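Local structure of glutaredoxin-glutathione complex (Polygonaceae, 5KQA) at residues V41-Y46 and Y64-L69; G48-V53 and R89-V94. The protein binds glutathione and, as a glutaredoxin, probably catalyses glutathione-dependent thiol-disulfide exchange, reducing disulfides or glutathionylated proteins. All coordinates share one frame; numbering follows the deposited sequence.

Contact 1: V41-Y46 and Y64-L69. With GSH (glutathione), chain B.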
# COMPACT_ATOMS: atom_id res chain seq x y z
N VAL A 41 -2.10 -1.89 1.69
CA VAL A 41 -0.72 -2.32 1.65
C VAL A 41 -0.48 -3.20 0.43
O VAL A 41 -0.80 -4.38 0.46
CB VAL A 41 -0.34 -3.10 2.92
CG1 VAL A 41 1.12 -3.49 2.86
CG2 VAL A 41 -0.60 -2.24 4.17
N PHE A 42 0.07 -2.63 -0.65
CA PHE A 42 0.47 -3.47 -1.78
C PHE A 42 1.71 -4.23 -1.34
O PHE A 42 2.69 -3.64 -0.91
CB PHE A 42 0.71 -2.66 -3.04
CG PHE A 42 -0.53 -2.03 -3.60
CD1 PHE A 42 -1.41 -2.77 -4.38
CD2 PHE A 42 -0.82 -0.70 -3.33
CE1 PHE A 42 -2.57 -2.18 -4.90
CE2 PHE A 42 -1.97 -0.11 -3.84
CZ PHE A 42 -2.85 -0.85 -4.63
N SER A 43 1.64 -5.54 -1.46
CA SER A 43 2.54 -6.43 -0.74
C SER A 43 3.00 -7.61 -1.61
O SER A 43 2.46 -7.84 -2.70
CB SER A 43 1.82 -6.94 0.52
OG SER A 43 2.58 -7.88 1.25
N LYS A 44 3.99 -8.35 -1.12
CA LYS A 44 4.23 -9.71 -1.61
C LYS A 44 4.27 -10.66 -0.41
O LYS A 44 4.72 -10.28 0.67
CB LYS A 44 5.50 -9.80 -2.45
CG LYS A 44 5.31 -9.20 -3.85
CD LYS A 44 6.59 -9.26 -4.69
CE LYS A 44 6.34 -8.73 -6.10
NZ LYS A 44 7.57 -8.76 -6.93
N THR A 45 3.77 -11.88 -0.58
CA THR A 45 3.53 -12.78 0.55
C THR A 45 4.77 -13.03 1.42
O THR A 45 4.68 -13.11 2.64
CB THR A 45 3.01 -14.15 0.06
OG1 THR A 45 1.96 -13.95 -0.89
CG2 THR A 45 2.49 -14.98 1.24
N TYR A 46 5.93 -13.16 0.79
CA TYR A 46 7.12 -13.52 1.55
C TYR A 46 8.13 -12.37 1.64
O TYR A 46 9.33 -12.59 1.75
CB TYR A 46 7.75 -14.79 0.95
CG TYR A 46 6.71 -15.89 0.87
CD1 TYR A 46 6.34 -16.59 2.01
CD2 TYR A 46 6.07 -16.19 -0.33
CE1 TYR A 46 5.35 -17.58 1.96
CE2 TYR A 46 5.09 -17.18 -0.39
CZ TYR A 46 4.74 -17.87 0.76
OH TYR A 46 3.77 -18.85 0.71
N TYR A 64 -6.37 -2.74 7.49
CA TYR A 64 -5.81 -2.50 6.18
C TYR A 64 -6.24 -3.58 5.21
O TYR A 64 -6.59 -4.69 5.61
CB TYR A 64 -4.28 -2.45 6.25
CG TYR A 64 -3.68 -3.65 6.93
CD1 TYR A 64 -3.48 -3.66 8.30
CD2 TYR A 64 -3.34 -4.78 6.20
CE1 TYR A 64 -2.95 -4.75 8.94
CE2 TYR A 64 -2.80 -5.89 6.84
CZ TYR A 64 -2.60 -5.86 8.21
OH TYR A 64 -2.07 -6.95 8.86
N GLN A 65 -6.24 -3.22 3.94
CA GLN A 65 -6.39 -4.18 2.87
C GLN A 65 -5.00 -4.54 2.36
O GLN A 65 -4.25 -3.68 1.89
CB GLN A 65 -7.25 -3.61 1.73
CG GLN A 65 -7.38 -4.55 0.54
CD GLN A 65 -8.19 -5.75 0.90
OE1 GLN A 65 -9.37 -5.63 1.22
NE2 GLN A 65 -7.56 -6.94 0.87
N THR A 66 -4.65 -5.82 2.49
CA THR A 66 -3.44 -6.34 1.87
C THR A 66 -3.74 -6.83 0.47
O THR A 66 -4.76 -7.50 0.22
CB THR A 66 -2.86 -7.51 2.67
OG1 THR A 66 -2.48 -7.05 3.97
CG2 THR A 66 -1.64 -8.08 1.96
N ILE A 67 -2.84 -6.52 -0.46
CA ILE A 67 -2.95 -7.02 -1.82
C ILE A 67 -1.61 -7.65 -2.17
O ILE A 67 -0.61 -6.96 -2.33
CB ILE A 67 -3.31 -5.91 -2.83
CG1 ILE A 67 -4.67 -5.28 -2.50
CG2 ILE A 67 -3.33 -6.48 -4.25
CD1 ILE A 67 -5.88 -6.20 -2.79
N GLU A 68 -1.59 -8.97 -2.28
CA GLU A 68 -0.35 -9.70 -2.54
C GLU A 68 -0.09 -9.80 -4.03
O GLU A 68 -0.74 -10.60 -4.71
CB GLU A 68 -0.41 -11.10 -1.93
CG GLU A 68 -0.66 -11.13 -0.42
CD GLU A 68 0.55 -10.69 0.38
OE1 GLU A 68 1.47 -10.11 -0.22
OE2 GLU A 68 0.60 -10.93 1.61
N LEU A 69 0.84 -9.01 -4.55
CA LEU A 69 1.06 -8.94 -5.99
C LEU A 69 1.47 -10.30 -6.60
O LEU A 69 1.11 -10.62 -7.74
CB LEU A 69 2.11 -7.89 -6.32
CG LEU A 69 1.82 -6.47 -5.89
CD1 LEU A 69 2.90 -5.55 -6.44
CD2 LEU A 69 0.43 -6.05 -6.34
N1 GSH B . 13.39 0.29 2.06
CA1 GSH B . 12.33 -0.52 1.57
C1 GSH B . 11.24 -0.53 2.63
O11 GSH B . 10.06 -0.82 2.32
O12 GSH B . 11.53 -0.22 3.82
CB1 GSH B . 12.82 -1.93 1.27
CG1 GSH B . 11.67 -2.83 0.81
CD1 GSH B . 12.16 -3.99 -0.05
OE1 GSH B . 13.35 -4.15 -0.25
N2 GSH B . 11.23 -4.91 -0.61
CA2 GSH B . 11.65 -6.01 -1.42
C2 GSH B . 11.27 -5.82 -2.87
O2 GSH B . 10.23 -5.28 -3.19
CB2 GSH B . 10.93 -7.28 -1.05
SG2 GSH B . 11.63 -8.03 0.40
N3 GSH B . 12.14 -6.35 -3.87
CA3 GSH B . 11.77 -6.22 -5.24
C3 GSH B . 10.49 -7.02 -5.48
O31 GSH B . 9.66 -6.65 -6.35
O32 GSH B . 10.23 -8.06 -4.81
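Phe42 and Ile67 lie side by side on one face of a parallel strand pair, the ring atom Phe42 CD1 4.0 Å from Ile67 CB. Leu69 CD2 comes up to the same CD1, and helix 20-35 covers this face with Leu33, which touches both Phe42 and Ile67. The backbones are joined by four hydrogen bonds, from Val41 N to Gln65 O through to Leu69 N, which reaches Ser43 O at 2.7 Å. On the other face, Ser43 CB meets Thr66 CG2 at 3.9 Å. Ser43 holds OG anti to its backbone N (chi1 176°), and there it faces OE1 of Glu68 in what looks like a hydrogen bond, though a doubtful one because OE1 sits too close to Lys44 C. The Glu68 chain bends at chi2 (-73°), which folds the carboxylate back over the turn at Lys44 and Thr45. Its OE2 forms a salt bridge with Lys54 of helix 48-60. Thr45 crosses Glu68 at about a right angle, OG1 3.8 Å from Glu68 CB, and that hydroxyl is hydrogen-bonded to Asp70. Lys44 runs the other way, fully extended beyond CG, and sets NZ 3.0 Å from O31 of the glutathione glycine carboxylate, with a weaker bond to O32. Gln79 also binds this ammonium. Glu68 thus has its charge met by Lys54, while the Lys44 ammonium probably helps neutralise the glycine carboxylate and orient that end of the ligand.

Contact 2: G48-V53 and R89-V94. With GSH (glutathione), chain B.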
# COMPACT_ATOMS: atom_id res chain seq x y z
N GLY A 48 9.78 -9.67 3.79
CA GLY A 48 10.01 -9.39 5.19
C GLY A 48 9.56 -8.00 5.60
O GLY A 48 9.07 -7.80 6.70
N TYR A 49 9.73 -7.04 4.71
CA TYR A 49 9.36 -5.66 5.00
C TYR A 49 7.85 -5.48 5.04
O TYR A 49 7.32 -4.70 5.83
CB TYR A 49 9.97 -4.71 3.96
CG TYR A 49 11.47 -4.60 4.10
CD1 TYR A 49 12.04 -3.97 5.20
CD2 TYR A 49 12.32 -5.13 3.13
CE1 TYR A 49 13.40 -3.86 5.33
CE2 TYR A 49 13.69 -5.03 3.26
CZ TYR A 49 14.22 -4.39 4.36
OH TYR A 49 15.58 -4.28 4.49
N CYS A 50 7.16 -6.20 4.16
CA CYS A 50 5.70 -6.22 4.16
C CYS A 50 5.18 -6.78 5.48
O CYS A 50 4.25 -6.22 6.06
CB CYS A 50 5.17 -7.04 2.99
SG CYS A 50 5.50 -6.33 1.38
N SER A 51 5.79 -7.86 5.95
CA SER A 51 5.41 -8.44 7.23
C SER A 51 5.60 -7.45 8.38
O SER A 51 4.75 -7.37 9.27
CB SER A 51 6.20 -9.71 7.51
OG SER A 51 5.84 -10.71 6.58
N ARG A 52 6.71 -6.72 8.38
CA ARG A 52 6.96 -5.69 9.40
C ARG A 52 5.86 -4.63 9.44
O ARG A 52 5.37 -4.27 10.52
CB ARG A 52 8.31 -5.00 9.16
CG ARG A 52 9.52 -5.81 9.59
CD ARG A 52 10.34 -5.06 10.64
NE ARG A 52 11.13 -3.99 10.04
CZ ARG A 52 11.29 -2.78 10.57
NH1 ARG A 52 12.04 -1.89 9.93
NH2 ARG A 52 10.72 -2.46 11.72
N VAL A 53 5.47 -4.11 8.28
CA VAL A 53 4.51 -3.01 8.26
C VAL A 53 3.14 -3.51 8.67
O VAL A 53 2.40 -2.81 9.36
CB VAL A 53 4.41 -2.28 6.88
CG1 VAL A 53 5.75 -1.71 6.47
CG2 VAL A 53 3.84 -3.18 5.80
N ARG A 89 9.67 1.13 -6.64
CA ARG A 89 9.84 -0.14 -7.35
C ARG A 89 9.54 -1.37 -6.49
O ARG A 89 9.38 -2.48 -7.00
CB ARG A 89 11.26 -0.26 -7.90
CG ARG A 89 11.65 0.90 -8.79
CD ARG A 89 13.04 0.75 -9.36
NE ARG A 89 13.30 1.80 -10.35
CZ ARG A 89 13.00 1.69 -11.64
NH1 ARG A 89 12.43 0.57 -12.09
NH2 ARG A 89 13.27 2.67 -12.47
N THR A 90 9.46 -1.15 -5.18
CA THR A 90 9.40 -2.25 -4.23
C THR A 90 8.10 -2.31 -3.44
O THR A 90 7.33 -1.34 -3.41
CB THR A 90 10.55 -2.16 -3.22
OG1 THR A 90 10.44 -0.92 -2.50
CG2 THR A 90 11.89 -2.24 -3.93
N VAL A 91 7.88 -3.45 -2.80
CA VAL A 91 6.84 -3.64 -1.81
C VAL A 91 7.54 -3.68 -0.46
O VAL A 91 8.69 -4.10 -0.38
CB VAL A 91 6.01 -4.95 -2.04
CG1 VAL A 91 5.07 -4.81 -3.24
CG2 VAL A 91 6.94 -6.17 -2.20
N PRO A 92 6.85 -3.24 0.60
CA PRO A 92 5.46 -2.77 0.57
C PRO A 92 5.29 -1.36 -0.02
O PRO A 92 6.18 -0.52 0.07
CB PRO A 92 5.08 -2.79 2.04
CG PRO A 92 6.36 -2.49 2.75
CD PRO A 92 7.42 -3.21 1.96
N ASN A 93 4.12 -1.13 -0.61
CA ASN A 93 3.76 0.18 -1.14
C ASN A 93 2.43 0.56 -0.50
O ASN A 93 1.38 0.03 -0.86
CB ASN A 93 3.67 0.15 -2.66
CG ASN A 93 3.74 1.54 -3.29
OD1 ASN A 93 3.32 2.52 -2.69
ND2 ASN A 93 4.27 1.61 -4.50
N VAL A 94 2.50 1.45 0.48
CA VAL A 94 1.38 1.80 1.35
C VAL A 94 0.65 3.09 0.95
O VAL A 94 1.28 4.11 0.65
CB VAL A 94 1.88 1.94 2.82
CG1 VAL A 94 0.73 2.25 3.79
CG2 VAL A 94 2.62 0.68 3.26
N1 GSH B . 13.39 0.29 2.06
CA1 GSH B . 12.33 -0.52 1.57
C1 GSH B . 11.24 -0.53 2.63
O11 GSH B . 10.06 -0.82 2.32
O12 GSH B . 11.53 -0.22 3.82
CB1 GSH B . 12.82 -1.93 1.27
CG1 GSH B . 11.67 -2.83 0.81
CD1 GSH B . 12.16 -3.99 -0.05
OE1 GSH B . 13.35 -4.15 -0.25
N2 GSH B . 11.23 -4.91 -0.61
CA2 GSH B . 11.65 -6.01 -1.42
C2 GSH B . 11.27 -5.82 -2.87
O2 GSH B . 10.23 -5.28 -3.19
CB2 GSH B . 10.93 -7.28 -1.05
SG2 GSH B . 11.63 -8.03 0.40
N3 GSH B . 12.14 -6.35 -3.87
CA3 GSH B . 11.77 -6.22 -5.24
C3 GSH B . 10.49 -7.02 -5.48
O31 GSH B . 9.66 -6.65 -6.35
O32 GSH B . 10.23 -8.06 -4.81
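Pro92 packs against the first turns of helix 48-60 through apolar contacts with three residues. Its CD lies 3.6 Å from Tyr49 CB, its CB is equally near Cys50 SG, and its CG meets Val53 CG1 at 3.8 Å. Val53 straddles the ring edge with both methyls, CG2 sitting about 4.0 Å from Pro92 CB and CG. The Cys50 sulfur, anti to its own carbonyl carbon (chi1 -67°), also reaches Val91 CB at 3.7 Å, so the sulfur packs against two successive residues of the loop. An alanine in place of Pro92 would probably open a gap beside Val53 and Tyr49 and leave the cis peptide bond before it without the ring that favours it.

Polar contacts run instead to glutathione. Val91 binds the ligand's cysteine residue with both backbone groups: its N donates to GSH O2 at 3.0 Å, and its O accepts from GSH N2 at 2.7 Å. The peptide is thus gripped in the manner of an added antiparallel strand. Thr90 CB and CG2 lie close to the same O2.

The Tyr49 ring turns one face to the aliphatic gamma-glutamyl arm. GSH CB1 sits 3.7 Å above that face, offset toward the rim, and Tyr49 CD2 lies 3.3 Å from GSH CG1.

A cis-proline loop set against the helix that begins at a CxxC sequence, here Cys47 and Cys50, is a hallmark of the thioredoxin fold, and in glutaredoxins it forms part of the glutathione site.

Overall arrangement
Contacts 1 and 2 have centres 8 Å apart and share the central sheet, strand 39-43 lying between 65-68 and 93-96. A probable hydrogen bond joins them, Phe42 O to Asn93 N at 2.9 Å. Helix 48-60 is the crossover of the beta-alpha-beta unit whose two strands make contact 1, and its start packs on Val91 and Pro92 in contact 2. Around Cys50 the two meet directly: Ser43 OG lies 3.2 Å from Cys50 CB, and Lys44 N 3.5 Å from Cys50 SG. Both reach glutathione: Lys44 at its glycine end, Val91 and Tyr49 along its middle and gamma-glutamyl arm. Gln79, Cys104 and Asp105 contribute further hydrogen bonds to the ligand.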